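Local atomic coordinates of kynurenine formamidase (Bacillus anthracis, PDB entry 4CO9), a protein that catalyses the zinc-dependent hydrolysis of N-formyl-L-kynurenine to L-kynurenine and formate, the second step of tryptophan degradation through the kynurenine pathway. Residues S6-I11 / R205-P210; I75-G80 / G141-G146; P81-D86 / E104-L109; D132-L137 / H164-H169. All blocks are in the same frame, centred on the assembly; numbering follows the deposited sequence.

Contacts 1, 2 and 3 all reach the mixed central sheet, and contact 4 packs two helices beside it. Contact 1 pairs an edge strand, 9-10, with strand 207-210; contact 3 joins 81-86 to 108-112, whose other neighbour is strand 144-147 of contact 2. Contacts 2 and 3, with centres 9 Å apart, are tied by Arg108, which reaches the carbonyl of Val77. Ile208 CD1 of contact 1 meets Ile84 CD1 of segment 81-86 at 3.7 Å, and contact 4 packs on the strand of contact 2. Leu166 comes nearest the active site, its side chain about 8 Å from a zinc ion; contact 3 lies away from it. Contacts 1 and 2 both touch the second subunit.

Contact 1: residues S6-I11 / R205-P210; sequences SKWIDI and RAVIRP
Trp8 and Arg209 pack closely, side chain over ring. Arg209 CB sits over the six-membered ring of Trp8, 3.6 Å from its centroid, as a CH-pi contact. With CG anti to the backbone N (chi1 -178°) and a bend at chi3, the arginine chain runs on above the indole, and its guanidinium lies over Trp8 CZ2 with the two planes 26° apart. Val207 CG2 adds an apolar touch 3.6 Å from Trp8 CE3. The backbones form an antiparallel pair at the margin of the central sheet: Ile9 and Ile208 exchange N-H...O bonds in both directions, and Ile11 N reaches Ala206 O. On the face carrying Ile9 and Ile208, Ile11 CD1 packs against Ile208 CG2 at 3.8 Å. Arg205 grips Asp10 side-on, NH2 to OD2 at 2.9 Å and NE to OD1 at 3.2 Å; both nitrogens approach from above the carboxylate plane, while Arg205 NH1 goes to Pro193 O of the second subunit. The side chain of exposed Ser6 packs more loosely, its OG coming no nearer Pro210 CG than 4.1 Å, and a water bridges Ser6 O to Arg209 NH1, 2.8 Å from the nitrogen.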
loop_
_atom_site.group_PDB
_atom_site.type_symbol
_atom_site.label_atom_id
_atom_site.label_comp_id
_atom_site.label_asym_id
_atom_site.label_seq_id
_atom_site.Cartn_x
_atom_site.Cartn_y
_atom_site.Cartn_z
ATOM N N SER C 6 -7.109 -19.458 6.030
ATOM C CA SER C 6 -8.172 -18.405 5.994
ATOM C C SER C 6 -7.792 -17.263 5.043
ATOM O O SER C 6 -6.634 -16.872 4.965
ATOM C CB SER C 6 -8.430 -17.842 7.388
ATOM O OG SER C 6 -9.452 -18.574 8.042
ATOM N N LYS C 7 -8.768 -16.730 4.323
ATOM C CA LYS C 7 -8.506 -15.686 3.341
ATOM C C LYS C 7 -8.360 -14.313 3.997
ATOM O O LYS C 7 -8.984 -14.027 5.019
ATOM C CB LYS C 7 -9.631 -15.625 2.314
ATOM C CG LYS C 7 -9.713 -16.819 1.390
ATOM C CD LYS C 7 -10.752 -16.543 0.298
ATOM C CE LYS C 7 -10.875 -17.690 -0.684
ATOM N NZ LYS C 7 -11.859 -17.375 -1.756
ATOM N N TRP C 8 -7.530 -13.472 3.383
ATOM C CA TRP C 8 -7.470 -12.065 3.712
ATOM C C TRP C 8 -8.774 -11.403 3.299
ATOM O O TRP C 8 -9.327 -11.721 2.256
ATOM C CB TRP C 8 -6.280 -11.409 3.007
ATOM C CG TRP C 8 -5.020 -11.922 3.536
ATOM C CD1 TRP C 8 -4.266 -12.941 3.031
ATOM C CD2 TRP C 8 -4.392 -11.515 4.746
ATOM N NE1 TRP C 8 -3.187 -13.181 3.844
ATOM C CE2 TRP C 8 -3.245 -12.326 4.913
ATOM C CE3 TRP C 8 -4.687 -10.550 5.716
ATOM C CZ2 TRP C 8 -2.385 -12.174 5.981
ATOM C CZ3 TRP C 8 -3.830 -10.405 6.779
ATOM C CH2 TRP C 8 -2.689 -11.214 6.905
ATOM N N ILE C 9 -9.260 -10.498 4.141
ATOM C CA ILE C 9 -10.481 -9.743 3.909
ATOM C C ILE C 9 -10.140 -8.269 3.718
ATOM O O ILE C 9 -9.467 -7.678 4.548
ATOM C CB ILE C 9 -11.436 -9.856 5.109
ATOM C CG1 ILE C 9 -11.793 -11.330 5.354
ATOM C CG2 ILE C 9 -12.717 -9.053 4.894
ATOM C CD1 ILE C 9 -12.346 -11.564 6.753
ATOM N N ASP C 10 -10.646 -7.679 2.640
ATOM C CA ASP C 10 -10.439 -6.260 2.346
ATOM C C ASP C 10 -11.240 -5.394 3.317
ATOM O O ASP C 10 -12.460 -5.567 3.445
ATOM C CB ASP C 10 -10.880 -5.991 0.902
ATOM C CG ASP C 10 -10.428 -4.645 0.362
ATOM O OD1 ASP C 10 -9.724 -3.889 1.070
ATOM O OD2 ASP C 10 -10.778 -4.344 -0.806
ATOM N N ILE C 11 -10.566 -4.480 4.011
ATOM C CA ILE C 11 -11.259 -3.490 4.841
ATOM C C ILE C 11 -10.910 -2.059 4.416
ATOM O O ILE C 11 -10.909 -1.137 5.239
ATOM C CB ILE C 11 -11.013 -3.714 6.352
ATOM C CG1 ILE C 11 -9.524 -3.675 6.705
ATOM C CG2 ILE C 11 -11.622 -5.042 6.766
ATOM C CD1 ILE C 11 -9.262 -3.425 8.175
ATOM N N ARG C 205 -3.566 -0.173 1.714
ATOM C CA ARG C 205 -4.528 -1.243 1.520
ATOM C C ARG C 205 -4.576 -2.003 2.825
ATOM O O ARG C 205 -3.654 -2.760 3.149
ATOM C CB ARG C 205 -4.131 -2.171 0.381
ATOM C CG ARG C 205 -5.220 -3.180 0.012
ATOM C CD ARG C 205 -6.398 -2.471 -0.623
ATOM N NE ARG C 205 -7.462 -3.362 -1.071
ATOM C CZ ARG C 205 -7.473 -4.028 -2.221
ATOM N NH1 ARG C 205 -6.448 -3.979 -3.066
ATOM N NH2 ARG C 205 -8.515 -4.781 -2.514
ATOM N N ALA C 206 -5.613 -1.745 3.605
ATOM C CA ALA C 206 -5.817 -2.446 4.846
ATOM C C ALA C 206 -6.599 -3.719 4.588
ATOM O O ALA C 206 -7.675 -3.689 3.975
ATOM C CB ALA C 206 -6.539 -1.563 5.852
ATOM N N VAL C 207 -6.037 -4.836 5.047
ATOM C CA VAL C 207 -6.696 -6.132 4.995
ATOM C C VAL C 207 -6.513 -6.859 6.323
ATOM O O VAL C 207 -5.562 -6.596 7.060
ATOM C CB VAL C 207 -6.132 -7.025 3.859
ATOM C CG1 VAL C 207 -6.289 -6.350 2.512
ATOM C CG2 VAL C 207 -4.666 -7.364 4.100
ATOM N N ILE C 208 -7.397 -7.820 6.589
ATOM C CA ILE C 208 -7.322 -8.636 7.806
ATOM C C ILE C 208 -7.616 -10.108 7.523
ATOM O O ILE C 208 -8.358 -10.431 6.594
ATOM C CB ILE C 208 -8.308 -8.145 8.904
ATOM C CG1 ILE C 208 -9.760 -8.119 8.390
ATOM C CG2 ILE C 208 -7.873 -6.783 9.413
ATOM C CD1 ILE C 208 -10.796 -7.744 9.441
ATOM N N ARG C 209 -7.024 -10.976 8.339
ATOM C CA ARG C 209 -7.257 -12.402 8.266
ATOM C C ARG C 209 -7.594 -12.917 9.668
ATOM O O ARG C 209 -6.848 -12.654 10.613
ATOM C CB ARG C 209 -5.996 -13.090 7.766
ATOM C CG ARG C 209 -6.119 -14.584 7.598
ATOM C CD ARG C 209 -4.900 -15.158 6.906
ATOM N NE ARG C 209 -3.702 -15.042 7.707
ATOM C CZ ARG C 209 -2.500 -15.449 7.310
ATOM N NH1 ARG C 209 -2.325 -15.969 6.101
ATOM N NH2 ARG C 209 -1.461 -15.319 8.118
ATOM N N PRO C 210 -8.699 -13.669 9.802
ATOM C CA PRO C 210 -9.078 -14.160 11.138
ATOM C C PRO C 210 -8.018 -15.095 11.705
ATOM O O PRO C 210 -7.438 -15.869 10.951
ATOM C CB PRO C 210 -10.409 -14.879 10.908
ATOM C CG PRO C 210 -10.634 -14.925 9.442
ATOM C CD PRO C 210 -9.660 -14.039 8.750
HETATM O O HOH W 1 -4.225 -16.743 4.221
#

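Contact 2: residues I75-G80 / G141-G146; sequences IQVYVG and GIRLIG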
loop_
_atom_site.group_PDB
_atom_site.type_symbol
_atom_site.label_atom_id
_atom_site.label_comp_id
_atom_site.label_asym_id
_atom_site.label_seq_id
_atom_site.Cartn_x
_atom_site.Cartn_y
_atom_site.Cartn_z
ATOM N N ILE C 75 7.675 0.052 10.198
ATOM C CA ILE C 75 6.736 -0.836 9.487
ATOM C C ILE C 75 6.155 -1.974 10.340
ATOM O O ILE C 75 5.050 -2.430 10.046
ATOM C CB ILE C 75 7.322 -1.411 8.180
ATOM C CG1 ILE C 75 8.597 -2.220 8.453
ATOM C CG2 ILE C 75 7.568 -0.279 7.181
ATOM C CD1 ILE C 75 9.124 -2.933 7.225
ATOM N N GLN C 76 6.853 -2.384 11.412
ATOM C CA GLN C 76 6.350 -3.474 12.284
ATOM C C GLN C 76 5.022 -3.107 12.905
ATOM O O GLN C 76 4.245 -3.984 13.221
ATOM C CB GLN C 76 7.435 -3.815 13.356
ATOM C CG GLN C 76 8.937 -3.922 12.920
ATOM C CD GLN C 76 9.188 -4.839 11.737
ATOM O OE1 GLN C 76 8.588 -5.915 11.619
ATOM N NE2 GLN C 76 10.073 -4.410 10.851
ATOM N N VAL C 77 4.794 -1.813 13.110
ATOM C CA VAL C 77 3.569 -1.337 13.713
ATOM C C VAL C 77 2.338 -1.690 12.883
ATOM O O VAL C 77 1.260 -1.981 13.429
ATOM C CB VAL C 77 3.628 0.194 13.903
ATOM C CG1 VAL C 77 2.271 0.745 14.321
ATOM C CG2 VAL C 77 4.661 0.558 14.957
ATOM N N TYR C 78 2.514 -1.710 11.568
ATOM C CA TYR C 78 1.386 -1.817 10.648
ATOM C C TYR C 78 1.090 -3.239 10.151
ATOM O O TYR C 78 0.244 -3.409 9.277
ATOM C CB TYR C 78 1.621 -0.883 9.460
ATOM C CG TYR C 78 1.741 0.553 9.871
ATOM C CD1 TYR C 78 0.605 1.334 10.052
ATOM C CD2 TYR C 78 2.977 1.126 10.131
ATOM C CE1 TYR C 78 0.701 2.663 10.452
ATOM C CE2 TYR C 78 3.087 2.449 10.537
ATOM C CZ TYR C 78 1.939 3.218 10.692
ATOM O OH TYR C 78 2.030 4.538 11.094
ATOM N N VAL C 79 1.791 -4.246 10.690
ATOM C CA VAL C 79 1.518 -5.636 10.368
ATOM C C VAL C 79 1.513 -6.453 11.652
ATOM O O VAL C 79 2.502 -6.458 12.382
ATOM C CB VAL C 79 2.589 -6.231 9.430
ATOM C CG1 VAL C 79 2.208 -7.652 9.024
ATOM C CG2 VAL C 79 2.759 -5.365 8.184
ATOM N N GLY C 80 0.438 -7.194 11.891
ATOM C CA GLY C 80 0.417 -8.126 13.013
ATOM C C GLY C 80 -0.938 -8.258 13.671
ATOM O O GLY C 80 -1.933 -7.724 13.168
ATOM N N GLY C 141 0.108 -1.607 25.943
ATOM C CA GLY C 141 1.033 -2.023 24.885
ATOM C C GLY C 141 0.477 -1.830 23.474
ATOM O O GLY C 141 1.035 -2.329 22.509
ATOM N N ILE C 142 -0.627 -1.111 23.342
ATOM C CA ILE C 142 -1.242 -0.906 22.038
ATOM C C ILE C 142 -0.444 0.132 21.255
ATOM O O ILE C 142 -0.182 1.215 21.755
ATOM C CB ILE C 142 -2.726 -0.523 22.186
ATOM C CG1 ILE C 142 -3.497 -1.766 22.646
ATOM C CG2 ILE C 142 -3.293 0.020 20.881
ATOM C CD1 ILE C 142 -4.876 -1.505 23.171
ATOM N N ARG C 143 -0.068 -0.227 20.026
ATOM C CA ARG C 143 0.789 0.595 19.178
ATOM C C ARG C 143 0.063 1.221 17.990
ATOM O O ARG C 143 0.612 2.098 17.327
ATOM C CB ARG C 143 1.946 -0.237 18.644
ATOM C CG ARG C 143 2.788 -0.930 19.699
ATOM C CD ARG C 143 3.753 -1.889 19.026
ATOM N NE ARG C 143 4.927 -1.182 18.509
ATOM C CZ ARG C 143 5.758 -1.655 17.585
ATOM N NH1 ARG C 143 5.549 -2.844 17.048
ATOM N NH2 ARG C 143 6.800 -0.930 17.191
ATOM N N LEU C 144 -1.145 0.765 17.709
ATOM C CA LEU C 144 -1.911 1.285 16.586
ATOM C C LEU C 144 -3.388 1.266 16.918
ATOM O O LEU C 144 -3.912 0.283 17.431
ATOM C CB LEU C 144 -1.645 0.449 15.331
ATOM C CG LEU C 144 -2.524 0.724 14.108
ATOM C CD1 LEU C 144 -2.145 1.969 13.328
ATOM C CD2 LEU C 144 -2.524 -0.466 13.169
ATOM N N ILE C 145 -4.049 2.371 16.594
ATOM C CA ILE C 145 -5.483 2.502 16.717
ATOM C C ILE C 145 -6.043 2.816 15.338
ATOM O O ILE C 145 -5.499 3.659 14.601
ATOM C CB ILE C 145 -5.871 3.572 17.772
ATOM C CG1 ILE C 145 -7.352 3.501 18.113
ATOM C CG2 ILE C 145 -5.552 4.987 17.310
ATOM C CD1 ILE C 145 -7.689 2.416 19.096
ATOM N N GLY C 146 -7.117 2.108 14.984
ATOM C CA GLY C 146 -7.803 2.325 13.720
ATOM C C GLY C 146 -9.257 2.644 13.966
ATOM O O GLY C 146 -9.857 2.090 14.893
#
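Val77 presents its two methyls to different partners because CG1 stands anti to the backbone N (chi1 171°) and CG2 anti to the carbonyl carbon: CG2 meets Arg143, CG1 meets Leu144. Arg143 starts with CG beside its backbone N and bends at chi3 (81°), where NE turns off the line of the chain. The contact sets a short 3-10 turn, 75-77, against the beginning of strand 144-147 in the central sheet; Tyr78 N to Ile75 O closes the turn. Arg143 and Leu144 each have a second conformer, and the distances hold for the one modelled here. Val77 CG2 lies over one face of the guanidinium, offset toward its rim and 3.4 Å from Arg143 NH2. That nitrogen also takes part in a salt bridge with Asp74, just before the turn. Val77 CG1 is 3.7 Å from Arg143 O and 4.1 Å from Leu144 CB, and also stands over the centre of the Tyr78 ring. No hydrogen bond links the two segments; the join is side-chain packing, largely buried. The hydroxyl of Tyr78 bonds to His172 in the adjoining strand 172-175. Tyr78 and Leu144 cross at about a right angle, with Tyr78 CE1 4.1 Å from Leu144 CD1.

Contact 3: residues P81-D86 / E104-L109; sequences PTRIID and EGVERL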
loop_
_atom_site.group_PDB
_atom_site.type_symbol
_atom_site.label_atom_id
_atom_site.label_comp_id
_atom_site.label_asym_id
_atom_site.label_seq_id
_atom_site.Cartn_x
_atom_site.Cartn_y
_atom_site.Cartn_z
ATOM N N PRO C 81 -0.987 -8.995 14.799
ATOM C CA PRO C 81 -2.234 -9.270 15.498
ATOM C C PRO C 81 -2.991 -7.999 15.817
ATOM O O PRO C 81 -2.386 -6.996 16.203
ATOM C CB PRO C 81 -1.765 -9.966 16.787
ATOM C CG PRO C 81 -0.508 -10.644 16.386
ATOM C CD PRO C 81 0.155 -9.687 15.431
ATOM N N THR C 82 -4.301 -8.055 15.629
ATOM C CA THR C 82 -5.180 -6.926 15.878
ATOM C C THR C 82 -6.462 -7.437 16.482
ATOM O O THR C 82 -6.888 -8.558 16.209
ATOM C CB THR C 82 -5.585 -6.068 14.631
ATOM O OG1 THR C 82 -6.173 -4.827 15.052
ATOM C CG2 THR C 82 -6.624 -6.752 13.775
ATOM N N ARG C 83 -7.056 -6.617 17.340
ATOM C CA ARG C 83 -8.355 -6.899 17.893
ATOM C C ARG C 83 -9.345 -5.886 17.351
ATOM O O ARG C 83 -9.024 -4.707 17.245
ATOM C CB ARG C 83 -8.314 -6.819 19.421
ATOM C CG ARG C 83 -9.705 -6.954 19.989
ATOM C CD ARG C 83 -10.136 -8.348 20.409
ATOM N NE ARG C 83 -9.110 -9.136 21.092
ATOM C CZ ARG C 83 -8.916 -9.141 22.405
ATOM N NH1 ARG C 83 -9.667 -8.391 23.204
ATOM N NH2 ARG C 83 -7.972 -9.915 22.926
ATOM N N ILE C 84 -10.547 -6.345 17.021
ATOM C CA ILE C 84 -11.618 -5.477 16.563
ATOM C C ILE C 84 -12.783 -5.494 17.556
ATOM O O ILE C 84 -13.234 -6.568 17.966
ATOM C CB ILE C 84 -12.121 -5.921 15.183
ATOM C CG1 ILE C 84 -10.932 -5.975 14.207
ATOM C CG2 ILE C 84 -13.225 -5.003 14.689
ATOM C CD1 ILE C 84 -11.311 -6.288 12.781
ATOM N N ILE C 85 -13.246 -4.306 17.937
ATOM C CA ILE C 85 -14.325 -4.156 18.908
ATOM C C ILE C 85 -15.361 -3.186 18.411
ATOM O O ILE C 85 -15.083 -2.327 17.565
ATOM C CB ILE C 85 -13.833 -3.690 20.304
ATOM C CG1 ILE C 85 -13.185 -2.317 20.240
ATOM C CG2 ILE C 85 -12.882 -4.723 20.904
ATOM C CD1 ILE C 85 -12.810 -1.741 21.593
ATOM N N ASP C 86 -16.557 -3.332 18.953
ATOM C CA ASP C 86 -17.680 -2.487 18.605
ATOM C C ASP C 86 -17.843 -1.360 19.618
ATOM O O ASP C 86 -18.037 -1.603 20.810
ATOM C CB ASP C 86 -18.973 -3.277 18.464
ATOM C CG ASP C 86 -20.050 -2.483 17.768
ATOM O OD1 ASP C 86 -20.679 -1.632 18.426
ATOM O OD2 ASP C 86 -20.239 -2.685 16.546
ATOM N N GLU C 104 -5.923 -7.103 27.291
ATOM C CA GLU C 104 -4.576 -7.500 27.678
ATOM C C GLU C 104 -3.887 -8.213 26.515
ATOM O O GLU C 104 -4.480 -9.041 25.846
ATOM C CB GLU C 104 -4.590 -8.352 28.969
ATOM C CG GLU C 104 -5.174 -7.610 30.172
ATOM C CD GLU C 104 -4.488 -6.280 30.427
ATOM O OE1 GLU C 104 -3.284 -6.303 30.746
ATOM O OE2 GLU C 104 -5.145 -5.211 30.304
ATOM N N GLY C 105 -2.637 -7.836 26.264
ATOM C CA GLY C 105 -1.825 -8.446 25.213
ATOM C C GLY C 105 -2.127 -7.951 23.804
ATOM O O GLY C 105 -1.472 -8.378 22.856
ATOM N N VAL C 106 -3.099 -7.056 23.667
ATOM C CA VAL C 106 -3.450 -6.489 22.371
ATOM C C VAL C 106 -2.397 -5.460 21.936
ATOM O O VAL C 106 -1.971 -4.598 22.720
ATOM C CB VAL C 106 -4.858 -5.849 22.409
ATOM C CG1 VAL C 106 -5.168 -5.130 21.105
ATOM C CG2 VAL C 106 -5.899 -6.923 22.685
ATOM N N GLU C 107 -1.975 -5.557 20.677
ATOM C CA GLU C 107 -0.971 -4.643 20.096
ATOM C C GLU C 107 -1.597 -3.621 19.125
ATOM O O GLU C 107 -1.039 -2.547 18.895
ATOM C CB GLU C 107 0.104 -5.456 19.355
ATOM C CG GLU C 107 0.924 -6.490 20.149
ATOM C CD GLU C 107 1.568 -7.532 19.239
ATOM O OE1 GLU C 107 1.979 -7.196 18.101
ATOM O OE2 GLU C 107 1.652 -8.704 19.656
ATOM N N ARG C 108 -2.729 -3.970 18.520
ATOM C CA ARG C 108 -3.390 -3.126 17.518
ATOM C C ARG C 108 -4.881 -3.234 17.748
ATOM O O ARG C 108 -5.376 -4.327 17.966
ATOM C CB ARG C 108 -3.057 -3.607 16.104
ATOM C CG ARG C 108 -1.577 -3.593 15.778
ATOM C CD ARG C 108 -1.188 -4.308 14.499
ATOM N NE ARG C 108 0.270 -4.369 14.483
ATOM C CZ ARG C 108 1.000 -5.229 15.188
ATOM N NH1 ARG C 108 0.428 -6.182 15.928
ATOM N NH2 ARG C 108 2.324 -5.149 15.133
ATOM N N LEU C 109 -5.590 -2.110 17.697
ATOM C CA LEU C 109 -7.006 -2.097 18.010
ATOM C C LEU C 109 -7.784 -1.321 16.969
ATOM O O LEU C 109 -7.452 -0.172 16.685
ATOM C CB LEU C 109 -7.210 -1.473 19.395
ATOM C CG LEU C 109 -8.633 -1.396 19.926
ATOM C CD1 LEU C 109 -9.161 -2.799 20.192
ATOM C CD2 LEU C 109 -8.674 -0.580 21.211
HETATM O O HOH W 2 -3.371 -7.450 18.973
HETATM O O HOH W 3 -7.261 -9.811 25.598
#
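Pro81 and Arg108 meet through a side-chain-to-backbone hydrogen bond between two neighbouring parallel strands, 81-86 and 108-112, of the central sheet. Arg108 NH1 donates a hydrogen bond to Pro81 O at 2.9 Å, with the acceptor in the guanidinium plane and an N-H...O angle of 162°. The same NH1 makes a salt bridge to Glu107 OE1, met from above the carboxylate plane. NE and NH2 are spent on the carbonyls of Val77 and Gln76 respectively, so all three guanidinium nitrogens have partners. Pro81 O also takes a weak bond from a water that accepts from Glu107 N. One step along, Arg108 O receives the backbone N-H of Arg83 at 2.9 Å; Thr82 OG1 adds a weak and doubtful bond to it in one of two conformers. Arg83 and Leu109 are the bridged parallel pair. The Arg83 side chain bends at chi2 and chi3 and is likewise well supplied: NE is in a salt bridge with Asp186, NH1 bonds to His102 O, and NH2 donates to a water, which in turn donates to Glu104 O. Val106 CG2 lies over one face of the Arg83 guanidinium, toward its rim, 3.6 Å from NH2. Further along, apolar packing takes over, Ile85 CD1 lying 4.0 Å from Leu109 CD1.

Contact 4: residues D132-L137 / H164-H169; sequences DIAPFL and HQLFKH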
loop_
_atom_site.group_PDB
_atom_site.type_symbol
_atom_site.label_atom_id
_atom_site.label_comp_id
_atom_site.label_asym_id
_atom_site.label_seq_id
_atom_site.Cartn_x
_atom_site.Cartn_y
_atom_site.Cartn_z
ATOM N N ASP C 132 -7.750 11.016 26.951
ATOM C CA ASP C 132 -7.403 10.028 27.989
ATOM C C ASP C 132 -7.338 8.581 27.478
ATOM O O ASP C 132 -6.943 7.673 28.211
ATOM C CB ASP C 132 -8.335 10.151 29.209
ATOM C CG ASP C 132 -9.760 9.644 28.959
ATOM O OD1 ASP C 132 -10.080 9.086 27.889
ATOM O OD2 ASP C 132 -10.581 9.787 29.890
ATOM N N ILE C 133 -7.760 8.363 26.236
ATOM C CA ILE C 133 -7.623 7.061 25.616
ATOM C C ILE C 133 -6.145 6.676 25.439
ATOM O O ILE C 133 -5.801 5.498 25.494
ATOM C CB ILE C 133 -8.369 7.037 24.261
ATOM C CG1 ILE C 133 -8.796 5.625 23.897
ATOM C CG2 ILE C 133 -7.505 7.624 23.148
ATOM C CD1 ILE C 133 -9.667 5.577 22.663
ATOM N N ALA C 134 -5.274 7.669 25.248
ATOM C CA ALA C 134 -3.886 7.419 24.864
ATOM C C ALA C 134 -2.994 6.806 25.953
ATOM O O ALA C 134 -2.344 5.789 25.703
ATOM C CB ALA C 134 -3.249 8.680 24.298
ATOM N N PRO C 135 -2.952 7.403 27.160
ATOM C CA PRO C 135 -2.215 6.716 28.237
ATOM C C PRO C 135 -2.784 5.333 28.550
ATOM O O PRO C 135 -2.029 4.401 28.810
ATOM C CB PRO C 135 -2.389 7.640 29.455
ATOM C CG PRO C 135 -2.935 8.924 28.927
ATOM C CD PRO C 135 -3.628 8.622 27.635
ATOM N N PHE C 136 -4.107 5.212 28.538
ATOM C CA PHE C 136 -4.787 3.940 28.781
ATOM C C PHE C 136 -4.332 2.851 27.811
ATOM O O PHE C 136 -3.925 1.774 28.227
ATOM C CB PHE C 136 -6.301 4.125 28.654
ATOM C CG PHE C 136 -7.084 2.863 28.857
ATOM C CD1 PHE C 136 -7.202 2.311 30.121
ATOM C CD2 PHE C 136 -7.705 2.221 27.783
ATOM C CE1 PHE C 136 -7.928 1.146 30.323
ATOM C CE2 PHE C 136 -8.432 1.055 27.982
ATOM C CZ PHE C 136 -8.545 0.523 29.256
ATOM N N LEU C 137 -4.420 3.138 26.518
ATOM C CA LEU C 137 -4.033 2.171 25.490
ATOM C C LEU C 137 -2.537 1.877 25.506
ATOM O O LEU C 137 -2.120 0.728 25.375
ATOM C CB LEU C 137 -4.437 2.680 24.099
ATOM C CG LEU C 137 -5.939 2.786 23.843
ATOM C CD1 LEU C 137 -6.187 3.368 22.462
ATOM C CD2 LEU C 137 -6.629 1.444 23.990
ATOM N N HIS C 164 -2.447 14.315 18.672
ATOM C CA HIS C 164 -1.247 14.658 19.423
ATOM C C HIS C 164 -0.975 13.676 20.559
ATOM O O HIS C 164 0.150 13.211 20.719
ATOM C CB HIS C 164 -1.339 16.092 19.977
ATOM C CG HIS C 164 -1.004 17.144 18.974
ATOM N ND1 HIS C 164 -1.962 17.780 18.217
ATOM C CD2 HIS C 164 0.184 17.665 18.597
ATOM C CE1 HIS C 164 -1.373 18.655 17.422
ATOM N NE2 HIS C 164 -0.074 18.611 17.637
ATOM N N GLN C 165 -1.999 13.374 21.354
ATOM C CA GLN C 165 -1.805 12.515 22.510
ATOM C C GLN C 165 -1.478 11.088 22.095
ATOM O O GLN C 165 -0.629 10.439 22.713
ATOM C CB GLN C 165 -3.012 12.564 23.444
ATOM C CG GLN C 165 -3.097 13.856 24.245
ATOM C CD GLN C 165 -1.824 14.120 25.036
ATOM O OE1 GLN C 165 -1.396 13.289 25.834
ATOM N NE2 GLN C 165 -1.201 15.267 24.795
ATOM N N LEU C 166 -2.135 10.607 21.042
ATOM C CA LEU C 166 -1.867 9.261 20.554
ATOM C C LEU C 166 -0.409 9.118 20.168
ATOM O O LEU C 166 0.293 8.242 20.687
ATOM C CB LEU C 166 -2.782 8.900 19.377
ATOM C CG LEU C 166 -4.235 8.638 19.754
ATOM C CD1 LEU C 166 -5.123 8.585 18.515
ATOM C CD2 LEU C 166 -4.372 7.360 20.562
ATOM N N PHE C 167 0.078 10.002 19.309
ATOM C CA PHE C 167 1.471 9.897 18.900
ATOM C C PHE C 167 2.454 10.187 20.060
ATOM O O PHE C 167 3.529 9.587 20.109
ATOM C CB PHE C 167 1.783 10.637 17.580
ATOM C CG PHE C 167 1.695 9.741 16.340
ATOM C CD1 PHE C 167 2.719 8.865 16.027
ATOM C CD2 PHE C 167 0.589 9.777 15.498
ATOM C CE1 PHE C 167 2.653 8.059 14.894
ATOM C CE2 PHE C 167 0.519 8.973 14.360
ATOM C CZ PHE C 167 1.553 8.118 14.061
ATOM N N LYS C 168 2.069 11.034 21.013
ATOM C CA LYS C 168 2.886 11.259 22.222
ATOM C C LYS C 168 3.106 9.952 22.982
ATOM O O LYS C 168 4.100 9.807 23.690
ATOM C CB LYS C 168 2.192 12.259 23.137
ATOM C CG LYS C 168 3.066 12.946 24.179
ATOM C CD LYS C 168 2.223 13.805 25.127
ATOM C CE LYS C 168 2.839 15.172 25.395
ATOM N NZ LYS C 168 4.187 15.086 25.987
ATOM N N HIS C 169 2.153 9.031 22.867
ATOM C CA HIS C 169 2.218 7.738 23.545
ATOM C C HIS C 169 2.565 6.589 22.604
ATOM O O HIS C 169 2.283 5.438 22.904
ATOM C CB HIS C 169 0.899 7.458 24.249
ATOM C CG HIS C 169 0.660 8.341 25.430
ATOM N ND1 HIS C 169 0.088 9.589 25.319
ATOM C CD2 HIS C 169 0.925 8.160 26.747
ATOM C CE1 HIS C 169 0.004 10.139 26.517
ATOM N NE2 HIS C 169 0.507 9.293 27.401
#
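Helices 133-137 and 164-168 run side by side in nearly the same direction, with their axes 8.6 Å apart and crossing at -22°. They are parts of helices 133-140 and 161-168, a parallel helix pair that packs beside the central sheet: Leu137 and Leu166 both rest on Ile145 of strand 144-147. The CA atoms of Ala134 and Leu166 are 5.1 Å apart, and the small methyl of Ala134 allows this closeness. Ala134 CB points at the second helix and touches Gln165 O at 3.5 Å and Gln165 CB at 4.0 Å. On the buried side Leu166 CD2 meets both Ala134 CB and Ile133 CG2, the latter at 4.1 Å. No hydrogen bond joins the segments.

The other side is built by His169, the first residue to leave helical geometry after helix 161-168. Its CG stands anti to the carbonyl carbon (chi1 -70°), beside the backbone N, and ND1 reaches back into the last turn of that helix. There it donates to Gln165 O at 2.8 Å, with that oxygen in the ring plane and an N-H...O angle of 167°. This bond fixes the ring's orientation, with one face laid against the Ala134-Pro135 peptide: Pro135 N stands over its centre, and Ala134 C lies toward the rim. Helix 161-168 also carries the zinc ligand His163, and the Leu166 side chain is about 8 Å from a zinc ion. The exposed ring of Pro135 reaches the imidazole with CG, 3.8 Å from His169 NE2.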